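Local coordinates for protein putative phosphosugar isomerase (Clostridium difficile, PDB 3G68) that probably acts on phosphosugars as a double-SIS-domain protein of the isomerase family, although its substrate and reaction are only inferred, at residues Arg14-Ile19 / Lys179-Ile184; Thr150-Met155 / Gln310-Ile315. One frame throughout, in Å; residues are numbered along the deposited sequence.

Interaction 1: Arg14-Ile19 / Lys179-Ile184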
loop_
_atom_site.group_PDB
_atom_site.type_symbol
_atom_site.label_atom_id
_atom_site.label_comp_id
_atom_site.label_asym_id
_atom_site.label_seq_id
_atom_site.Cartn_x
_atom_site.Cartn_y
_atom_site.Cartn_z
ATOM N N ARG B 14 -3.111 1.181 -39.933
ATOM C CA ARG B 14 -2.357 1.705 -41.084
ATOM C C ARG B 14 -2.110 3.193 -40.956
ATOM O O ARG B 14 -1.010 3.669 -41.257
ATOM C CB ARG B 14 -3.046 1.392 -42.426
ATOM C CG ARG B 14 -2.947 -0.068 -42.882
ATOM C CD ARG B 14 -1.507 -0.539 -43.065
ATOM N NE ARG B 14 -1.451 -1.899 -43.588
ATOM C CZ ARG B 14 -0.336 -2.580 -43.858
ATOM N NH1 ARG B 14 0.869 -2.050 -43.651
ATOM N NH2 ARG B 14 -0.433 -3.818 -44.330
HETATM N N MSE B 15 -3.108 3.944 -40.478
HETATM C CA MSE B 15 -2.975 5.403 -40.340
HETATM C C MSE B 15 -1.872 5.771 -39.340
HETATM O O MSE B 15 -1.045 6.655 -39.605
HETATM C CB MSE B 15 -4.311 6.039 -39.964
HETATM C CG MSE B 15 -5.355 5.968 -41.084
HETATM SE SE MSE B 15 -6.973 6.975 -40.648
HETATM C CE MSE B 15 -6.117 8.804 -40.641
ATOM N N ARG B 16 -1.841 5.064 -38.234
ATOM C CA ARG B 16 -0.810 5.267 -37.203
ATOM C C ARG B 16 0.594 4.951 -37.730
ATOM O O ARG B 16 1.549 5.653 -37.372
ATOM C CB ARG B 16 -1.094 4.431 -35.987
ATOM C CG ARG B 16 -2.284 4.918 -35.237
ATOM C CD ARG B 16 -2.700 3.912 -34.268
ATOM N NE ARG B 16 -3.936 4.341 -33.664
ATOM C CZ ARG B 16 -4.870 3.529 -33.204
ATOM N NH1 ARG B 16 -4.727 2.215 -33.286
ATOM N NH2 ARG B 16 -5.955 4.056 -32.676
ATOM N N GLU B 17 0.717 3.925 -38.579
ATOM C CA GLU B 17 1.990 3.579 -39.217
ATOM C C GLU B 17 2.491 4.668 -40.164
ATOM O O GLU B 17 3.703 4.999 -40.210
ATOM C CB GLU B 17 1.893 2.284 -40.005
ATOM C CG GLU B 17 1.724 1.066 -39.118
ATOM C CD GLU B 17 1.440 -0.199 -39.900
ATOM O OE1 GLU B 17 1.236 -0.099 -41.131
ATOM O OE2 GLU B 17 1.381 -1.278 -39.259
ATOM N N ILE B 18 1.549 5.223 -40.909
ATOM C CA ILE B 18 1.818 6.302 -41.827
ATOM C C ILE B 18 2.305 7.545 -41.091
ATOM O O ILE B 18 3.260 8.169 -41.506
ATOM C CB ILE B 18 0.599 6.587 -42.723
ATOM C CG1 ILE B 18 0.415 5.402 -43.689
ATOM C CG2 ILE B 18 0.803 7.908 -43.502
ATOM C CD1 ILE B 18 -0.878 5.473 -44.500
ATOM N N ILE B 19 1.642 7.892 -40.003
ATOM C CA ILE B 19 2.047 9.011 -39.144
ATOM C C ILE B 19 3.497 8.802 -38.633
ATOM O O ILE B 19 4.322 9.698 -38.769
ATOM C CB ILE B 19 1.011 9.200 -37.995
ATOM C CG1 ILE B 19 -0.229 9.913 -38.545
ATOM C CG2 ILE B 19 1.588 9.995 -36.795
ATOM C CD1 ILE B 19 -1.470 9.846 -37.605
ATOM N N LYS B 179 -3.976 15.684 -32.452
ATOM C CA LYS B 179 -5.414 15.877 -32.783
ATOM C C LYS B 179 -5.899 14.843 -33.815
ATOM O O LYS B 179 -6.983 14.267 -33.692
ATOM C CB LYS B 179 -5.667 17.292 -33.318
ATOM C CG LYS B 179 -5.461 18.352 -32.313
ATOM C CD LYS B 179 -5.794 19.703 -32.977
ATOM C CE LYS B 179 -5.683 20.825 -32.010
ATOM N NZ LYS B 179 -5.696 22.076 -32.758
ATOM N N ILE B 180 -5.089 14.604 -34.840
ATOM C CA ILE B 180 -5.381 13.598 -35.864
ATOM C C ILE B 180 -5.464 12.241 -35.182
ATOM O O ILE B 180 -6.380 11.471 -35.440
ATOM C CB ILE B 180 -4.301 13.586 -36.977
ATOM C CG1 ILE B 180 -4.358 14.882 -37.796
ATOM C CG2 ILE B 180 -4.450 12.404 -37.891
ATOM C CD1 ILE B 180 -3.129 15.084 -38.733
ATOM N N LEU B 181 -4.534 11.956 -34.275
ATOM C CA LEU B 181 -4.565 10.675 -33.536
ATOM C C LEU B 181 -5.833 10.552 -32.680
ATOM O O LEU B 181 -6.409 9.471 -32.545
ATOM C CB LEU B 181 -3.293 10.502 -32.690
ATOM C CG LEU B 181 -2.022 10.177 -33.466
ATOM C CD1 LEU B 181 -0.788 10.215 -32.522
ATOM C CD2 LEU B 181 -2.132 8.795 -34.176
ATOM N N ASP B 182 -6.278 11.667 -32.125
ATOM C CA ASP B 182 -7.520 11.702 -31.355
ATOM C C ASP B 182 -8.730 11.345 -32.256
ATOM O O ASP B 182 -9.636 10.682 -31.777
ATOM C CB ASP B 182 -7.798 13.083 -30.743
ATOM C CG ASP B 182 -6.938 13.430 -29.533
ATOM O OD1 ASP B 182 -6.318 12.565 -28.896
ATOM O OD2 ASP B 182 -6.956 14.630 -29.180
ATOM N N ALA B 183 -8.731 11.742 -33.536
ATOM C CA ALA B 183 -9.808 11.377 -34.476
ATOM C C ALA B 183 -9.699 9.892 -34.844
ATOM O O ALA B 183 -10.679 9.133 -34.838
ATOM C CB ALA B 183 -9.711 12.241 -35.757
ATOM N N ILE B 184 -8.489 9.449 -35.119
ATOM C CA ILE B 184 -8.243 8.046 -35.493
ATOM C C ILE B 184 -8.699 7.063 -34.389
ATOM O O ILE B 184 -9.233 5.999 -34.677
ATOM C CB ILE B 184 -6.717 7.834 -35.820
ATOM C CG1 ILE B 184 -6.320 8.596 -37.109
ATOM C CG2 ILE B 184 -6.375 6.365 -35.883
ATOM C CD1 ILE B 184 -4.785 8.570 -37.388
HETATM O O HOH W 1 -4.919 7.060 -32.325
#
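Met-15 faces Ile-184 and Arg-16 faces Leu-181 where the helical segments 14-19 and 179-184 run nearly antiparallel, with 167° between their directions. Their axes come no nearer than 10.8 Å, and side chains rather than backbones fill the interval. Ile-184 gives most of the surface opposing segment 14-19, while the CD1 methyl of Ile-19 touches three residues across the contact. A chi2 of 165° extends this CD1 beyond CG1 into the group formed by Ile-180, Leu-181 and Ile-184. Ile-19 CD1 lies 3.6 Å from Ile-184 CD1, the two side chains meeting tip to tip, and equally 3.6 Å from Leu-181 CD2, whose side chain it crosses at a slant. Ile-180 adds its CG2 branch, 3.9 Å from Ile-19 CD1. In the conformer of selenomethionine Met-15 described here, one of two, the CE methyl also reaches the CG1-CD1 arm of Ile-184.

Arg-16 borders this apolar patch. Its extended chain passes Ile-184 in the opposite sense, and the CG2 methyl of Ile-184 stands obliquely to the guanidinium, 3.9 Å from Arg-16 NE. The polar link is indirect: Arg-16 NE donates to water 1 at 3.2 Å, and that water donates to Leu-181 O at 2.8 Å. A single solvent molecule thus ties the guanidinium to the opposing backbone.

Helix 4-20, which carries the first segment, also lies against helix 145-165, where Ile-18 touches Cys-149, Asn-153 and Leu-156. A second subunit comes up to the pair: its Arg-14 forms a salt bridge with Asp-182, and its Glu-10 and Glu-17 pack on Arg-16 and Ile-19. Helices 4-20, 145-165 and 170-184 therefore pack together here, against a second subunit.

Interaction 2: Thr150-Met155 / Gln310-Ile315; sequences TKLNLM and QTFNFI
Lys-151 and Thr-311 reach toward each other tip to tip, and the lysine amine grips both oxygens of the threonine. Lys-151 NZ donates to Thr-311 OG1 at 2.6 Å, a short bond, and to Thr-311 O at 3.1 Å, standing 48° above the plane of that carbonyl. A bend at chi3 (-71°) turns CE in the lysine chain just before this charged end. Lys-151 NZ has a third acceptor in Asp-222 OD1, a salt bridge, while the threonine hydroxyl is also bonded to Asp-222 OD2.

Within 310-315, Gln-310 O is shared by two backbone donors, Asn-313 N and Phe-314 N. Phe-312 O receives a weak bond from Asn-313 ND2, which also bonds Ala-183 O.

The apolar half lies beside this network. Selenomethionine Met-155, extended beyond CG, brings SE to the rim of the Phe-312 ring, 3.6 Å from CZ, a Met-aromatic contact at the edge. Thr-311 CG2 covers one face of the same ring over its centre, 3.8 Å above the plane, and also meets Met-155 CE. Leu-152 comes to the edge through its CA.

Lys-151, Thr-311 and Asp-222 link helix 145-165 of the SIS region, loop 310-315 and helix 220-234. The lysine charge is countered by Asp-222 and solvated by two threonine oxygens, which would be expected to favour the protonated amine.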
loop_
_atom_site.group_PDB
_atom_site.type_symbol
_atom_site.label_atom_id
_atom_site.label_comp_id
_atom_site.label_asym_id
_atom_site.label_seq_id
_atom_site.Cartn_x
_atom_site.Cartn_y
_atom_site.Cartn_z
ATOM N N THR B 150 -5.096 8.175 -47.895
ATOM C CA THR B 150 -4.657 9.163 -48.910
ATOM C C THR B 150 -4.929 10.591 -48.375
ATOM O O THR B 150 -4.073 11.492 -48.466
ATOM C CB THR B 150 -5.336 8.895 -50.290
ATOM O OG1 THR B 150 -4.911 7.598 -50.775
ATOM C CG2 THR B 150 -5.003 9.986 -51.323
ATOM N N LYS B 151 -6.108 10.807 -47.784
ATOM C CA LYS B 151 -6.389 12.080 -47.125
ATOM C C LYS B 151 -5.335 12.374 -46.034
ATOM O O LYS B 151 -4.822 13.478 -45.957
ATOM C CB LYS B 151 -7.766 12.094 -46.495
ATOM C CG LYS B 151 -8.917 12.053 -47.497
ATOM C CD LYS B 151 -10.247 12.285 -46.774
ATOM C CE LYS B 151 -10.677 11.089 -45.875
ATOM N NZ LYS B 151 -12.027 11.285 -45.316
ATOM N N LEU B 152 -5.019 11.378 -45.206
ATOM C CA LEU B 152 -4.001 11.548 -44.165
ATOM C C LEU B 152 -2.661 11.924 -44.788
ATOM O O LEU B 152 -2.005 12.849 -44.333
ATOM C CB LEU B 152 -3.817 10.265 -43.351
ATOM C CG LEU B 152 -2.779 10.258 -42.227
ATOM C CD1 LEU B 152 -2.974 11.389 -41.213
ATOM C CD2 LEU B 152 -2.876 8.907 -41.497
ATOM N N ASN B 153 -2.276 11.210 -45.832
ATOM C CA ASN B 153 -0.990 11.438 -46.532
ATOM C C ASN B 153 -0.856 12.870 -47.059
ATOM O O ASN B 153 0.208 13.497 -46.942
ATOM C CB ASN B 153 -0.810 10.425 -47.684
ATOM C CG ASN B 153 0.553 9.752 -47.660
ATOM O OD1 ASN B 153 1.006 9.293 -46.604
ATOM N ND2 ASN B 153 1.203 9.665 -48.814
ATOM N N LEU B 154 -1.952 13.382 -47.619
ATOM C CA LEU B 154 -2.055 14.774 -48.067
ATOM C C LEU B 154 -1.935 15.778 -46.902
ATOM O O LEU B 154 -1.305 16.821 -47.044
ATOM C CB LEU B 154 -3.359 15.014 -48.805
ATOM C CG LEU B 154 -3.452 14.430 -50.218
ATOM C CD1 LEU B 154 -4.907 14.345 -50.664
ATOM C CD2 LEU B 154 -2.618 15.277 -51.179
HETATM N N MSE B 155 -2.561 15.476 -45.770
HETATM C CA MSE B 155 -2.456 16.334 -44.624
HETATM C C MSE B 155 -1.014 16.346 -44.095
HETATM O O MSE B 155 -0.528 17.394 -43.715
HETATM C CB MSE B 155 -3.423 15.909 -43.514
HETATM C CG MSE B 155 -4.868 16.188 -43.854
HETATM SE SE MSE B 155 -5.977 15.659 -42.360
HETATM C CE MSE B 155 -7.648 16.520 -42.836
ATOM N N GLN B 310 -12.551 15.855 -38.413
ATOM C CA GLN B 310 -13.809 15.082 -38.436
ATOM C C GLN B 310 -13.883 14.198 -39.666
ATOM O O GLN B 310 -14.675 13.250 -39.690
ATOM C CB GLN B 310 -15.035 16.012 -38.384
ATOM C CG GLN B 310 -15.188 16.911 -39.625
ATOM C CD GLN B 310 -16.405 17.834 -39.569
ATOM O OE1 GLN B 310 -17.376 17.583 -38.867
ATOM N NE2 GLN B 310 -16.335 18.911 -40.314
ATOM N N THR B 311 -13.102 14.514 -40.697
ATOM C CA THR B 311 -13.051 13.710 -41.911
ATOM C C THR B 311 -12.673 12.240 -41.618
ATOM O O THR B 311 -12.997 11.360 -42.370
ATOM C CB THR B 311 -12.097 14.316 -42.984
ATOM O OG1 THR B 311 -12.314 13.664 -44.247
ATOM C CG2 THR B 311 -10.628 14.175 -42.560
ATOM N N PHE B 312 -11.975 11.979 -40.529
ATOM C CA PHE B 312 -11.603 10.593 -40.195
ATOM C C PHE B 312 -12.677 9.775 -39.527
ATOM O O PHE B 312 -12.418 8.626 -39.177
ATOM C CB PHE B 312 -10.308 10.573 -39.383
ATOM C CG PHE B 312 -9.188 11.145 -40.133
ATOM C CD1 PHE B 312 -8.760 10.527 -41.314
ATOM C CD2 PHE B 312 -8.602 12.350 -39.748
ATOM C CE1 PHE B 312 -7.725 11.104 -42.071
ATOM C CE2 PHE B 312 -7.567 12.901 -40.498
ATOM C CZ PHE B 312 -7.134 12.272 -41.656
ATOM N N ASN B 313 -13.848 10.372 -39.294
ATOM C CA ASN B 313 -14.962 9.651 -38.717
ATOM C C ASN B 313 -16.301 9.770 -39.421
ATOM O O ASN B 313 -17.080 8.841 -39.337
ATOM C CB ASN B 313 -15.236 10.167 -37.299
ATOM C CG ASN B 313 -14.054 10.030 -36.342
ATOM O OD1 ASN B 313 -13.987 10.789 -35.387
ATOM N ND2 ASN B 313 -13.154 9.064 -36.563
ATOM N N PHE B 314 -16.586 10.888 -40.095
ATOM C CA PHE B 314 -17.982 11.175 -40.488
ATOM C C PHE B 314 -18.694 10.181 -41.395
ATOM O O PHE B 314 -19.867 9.863 -41.154
ATOM C CB PHE B 314 -18.164 12.586 -41.067
ATOM C CG PHE B 314 -19.241 13.346 -40.385
ATOM C CD1 PHE B 314 -20.556 12.920 -40.449
ATOM C CD2 PHE B 314 -18.925 14.468 -39.611
ATOM C CE1 PHE B 314 -21.570 13.636 -39.774
ATOM C CE2 PHE B 314 -19.897 15.147 -38.926
ATOM C CZ PHE B 314 -21.223 14.724 -38.999
ATOM N N ILE B 315 -18.009 9.680 -42.417
ATOM C CA ILE B 315 -18.655 8.797 -43.374
ATOM C C ILE B 315 -18.498 7.301 -43.084
ATOM O O ILE B 315 -18.981 6.473 -43.857
ATOM C CB ILE B 315 -18.320 9.136 -44.852
ATOM C CG1 ILE B 315 -16.866 8.901 -45.208
ATOM C CG2 ILE B 315 -18.693 10.576 -45.182
ATOM C CD1 ILE B 315 -16.654 8.969 -46.737
#

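Interactions 1 and 2 have centres about 10 Å apart, and their segments alternate along the chain. They meet directly. Asn-313 ND2 and Ala-183 O are 3.0 Å apart, probably a hydrogen bond, which ties the loop of interaction 2 to the helix of interaction 1. Elsewhere, Ile-18 CG2 packs 3.4 Å from Asn-153 OD1. The approach of Met-15 to Leu-152 and Phe-312 belongs to one of two conformers and is less certain. Helices 4-20, 145-165 and 170-184 and loop 310-315 thus form one continuous cluster. No active-site residue is identified among these segments, so the arrangement can be described only as part of the fold.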